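PDB 6PFX: D-alanyl transferase DltD from Enterococcus faecium TX0133A04, which probably takes part in the D-alanylation of lipoteichoic acid during Gram-positive cell wall biogenesis. Local coordinates for residues H55-A60 / Q204-E209. Residues are numbered along the deposited sequence; the frame is centred on the assembly and turned at random.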
loop_
_atom_site.group_PDB
_atom_site.type_symbol
_atom_site.label_atom_id
_atom_site.label_comp_id
_atom_site.label_asym_id
_atom_site.label_seq_id
_atom_site.Cartn_x
_atom_site.Cartn_y
_atom_site.Cartn_z
ATOM N N HIS A 55 -8.604 -5.685 -12.854
ATOM C CA HIS A 55 -8.078 -5.768 -11.502
ATOM C C HIS A 55 -7.281 -7.054 -11.303
ATOM O O HIS A 55 -7.614 -8.093 -11.882
ATOM C CB HIS A 55 -9.298 -5.727 -10.582
ATOM C CG HIS A 55 -8.976 -5.756 -9.131
ATOM N ND1 HIS A 55 -8.642 -6.916 -8.468
ATOM C CD2 HIS A 55 -8.961 -4.772 -8.203
ATOM C CE1 HIS A 55 -8.422 -6.645 -7.195
ATOM N NE2 HIS A 55 -8.602 -5.348 -7.010
ATOM N N PRO A 56 -6.207 -7.009 -10.501
ATOM C CA PRO A 56 -5.344 -8.194 -10.352
ATOM C C PRO A 56 -6.068 -9.459 -9.931
ATOM O O PRO A 56 -5.674 -10.559 -10.339
ATOM C CB PRO A 56 -4.321 -7.768 -9.282
ATOM C CG PRO A 56 -4.327 -6.272 -9.306
ATOM C CD PRO A 56 -5.700 -5.840 -9.760
ATOM N N SER A 57 -7.092 -9.347 -9.087
ATOM C CA SER A 57 -7.784 -10.548 -8.646
ATOM C C SER A 57 -8.628 -11.144 -9.767
ATOM O O SER A 57 -8.774 -12.370 -9.844
ATOM C CB SER A 57 -8.674 -10.225 -7.447
ATOM O OG SER A 57 -7.921 -9.714 -6.355
ATOM N N VAL A 58 -9.186 -10.294 -10.639
ATOM C CA VAL A 58 -10.001 -10.778 -11.752
ATOM C C VAL A 58 -9.128 -11.472 -12.794
ATOM O O VAL A 58 -9.435 -12.579 -13.247
ATOM C CB VAL A 58 -10.830 -9.639 -12.375
ATOM C CG1 VAL A 58 -11.690 -10.220 -13.521
ATOM C CG2 VAL A 58 -11.679 -8.941 -11.337
ATOM N N LEU A 59 -8.011 -10.852 -13.172
ATOM C CA LEU A 59 -7.133 -11.493 -14.145
ATOM C C LEU A 59 -6.592 -12.820 -13.623
ATOM O O LEU A 59 -6.537 -13.810 -14.361
ATOM C CB LEU A 59 -5.991 -10.551 -14.512
ATOM C CG LEU A 59 -6.412 -9.275 -15.237
ATOM C CD1 LEU A 59 -5.211 -8.368 -15.389
ATOM C CD2 LEU A 59 -7.035 -9.582 -16.596
ATOM N N ALA A 60 -6.173 -12.862 -12.359
ATOM C CA ALA A 60 -5.616 -14.098 -11.827
ATOM C C ALA A 60 -6.639 -15.226 -11.867
ATOM O O ALA A 60 -6.301 -16.372 -12.186
ATOM C CB ALA A 60 -5.127 -13.878 -10.395
ATOM N N GLN A 204 -18.218 -12.373 -5.659
ATOM C CA GLN A 204 -19.232 -12.412 -6.705
ATOM C C GLN A 204 -18.964 -11.339 -7.752
ATOM O O GLN A 204 -19.183 -11.561 -8.949
ATOM C CB GLN A 204 -20.630 -12.266 -6.110
ATOM C CG GLN A 204 -21.747 -12.394 -7.143
ATOM C CD GLN A 204 -21.725 -13.732 -7.870
ATOM O OE1 GLN A 204 -21.465 -14.775 -7.268
ATOM N NE2 GLN A 204 -21.984 -13.703 -9.175
ATOM N N LYS A 205 -18.472 -10.172 -7.328
ATOM C CA LYS A 205 -18.120 -9.140 -8.293
ATOM C C LYS A 205 -16.907 -9.554 -9.123
ATOM O O LYS A 205 -16.878 -9.343 -10.340
ATOM C CB LYS A 205 -17.860 -7.813 -7.585
ATOM C CG LYS A 205 -17.722 -6.674 -8.569
ATOM C CD LYS A 205 -17.562 -5.334 -7.902
ATOM C CE LYS A 205 -17.382 -4.245 -8.954
ATOM N NZ LYS A 205 -16.959 -2.947 -8.355
ATOM N N ILE A 206 -15.901 -10.147 -8.480
ATOM C CA ILE A 206 -14.744 -10.673 -9.203
ATOM C C ILE A 206 -15.185 -11.692 -10.250
ATOM O O ILE A 206 -14.721 -11.663 -11.397
ATOM C CB ILE A 206 -13.724 -11.257 -8.205
ATOM C CG1 ILE A 206 -13.172 -10.124 -7.324
ATOM C CG2 ILE A 206 -12.594 -11.981 -8.915
ATOM C CD1 ILE A 206 -12.275 -10.561 -6.159
ATOM N N ASP A 207 -16.084 -12.610 -9.876
ATOM C CA ASP A 207 -16.570 -13.596 -10.839
ATOM C C ASP A 207 -17.323 -12.927 -11.985
ATOM O O ASP A 207 -17.139 -13.282 -13.156
ATOM C CB ASP A 207 -17.493 -14.604 -10.149
ATOM C CG ASP A 207 -16.782 -15.437 -9.097
ATOM O OD1 ASP A 207 -15.566 -15.240 -8.891
ATOM O OD2 ASP A 207 -17.443 -16.292 -8.470
ATOM N N HIS A 208 -18.197 -11.970 -11.664
ATOM C CA HIS A 208 -18.942 -11.260 -12.697
ATOM C C HIS A 208 -18.002 -10.587 -13.691
ATOM O O HIS A 208 -18.123 -10.780 -14.907
ATOM C CB HIS A 208 -19.862 -10.228 -12.044
ATOM C CG HIS A 208 -20.664 -9.428 -13.023
ATOM N ND1 HIS A 208 -20.748 -8.054 -12.972
ATOM C CD2 HIS A 208 -21.408 -9.811 -14.087
ATOM C CE1 HIS A 208 -21.516 -7.625 -13.958
ATOM N NE2 HIS A 208 -21.928 -8.672 -14.650
ATOM N N GLU A 209 -17.056 -9.788 -13.194
ATOM C CA GLU A 209 -16.145 -9.087 -14.091
ATOM C C GLU A 209 -15.319 -10.062 -14.922
ATOM O O GLU A 209 -14.970 -9.757 -16.066
ATOM C CB GLU A 209 -15.249 -8.139 -13.289
ATOM C CG GLU A 209 -16.006 -7.082 -12.477
ATOM C CD GLU A 209 -16.743 -6.064 -13.333
ATOM O OE1 GLU A 209 -16.459 -5.971 -14.543
ATOM O OE2 GLU A 209 -17.613 -5.351 -12.788
#
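V58 and I206 run past each other in opposite directions where helices 56-62 and 203-210 meet, their CG2 methyls 4.0 Å apart. Both methyls of V58 also lie near the carbonyl oxygen of I206 and against CB of E209. With CG1 anti to the backbone N (chi1 -179°), that methyl bridges I206 O and the E209 backbone, lying 3.9 Å from the carbonyl carbon of E209. I206 in turn spreads over two residues: its CG2 touches both V58 CG2 and S57 O, and its extended CG1-CD1 arm runs on to S57, where I206 CD1 packs 3.8 Å from S57 CB. E209 contributes its backbone C and its CB, the latter 4.1 Å from both V58 methyls; the chain then bends at chi2 (-67°) and carries the carboxylate away to a salt bridge with R212. The side-chain contact is thus apolar and buried, methyls being set against backbone carbonyls as well as each other, and V58 also touches I51 and L213. At the start of helix 56-62, H55 is the N-cap: its ND1 accepts the N-H of S57 at 2.9 Å, with the donor tilted from the ring plane, and NE2 is bonded to L48 O, which fixes the imidazole at both nitrogens. The segment axes approach to 9.0 Å and cross at -59°, an oblique helix-helix packing that joins helix 203-210 to the helix preceding edge strand 68-71 of the parallel sheet in this SGNH-hydrolase-clan fold.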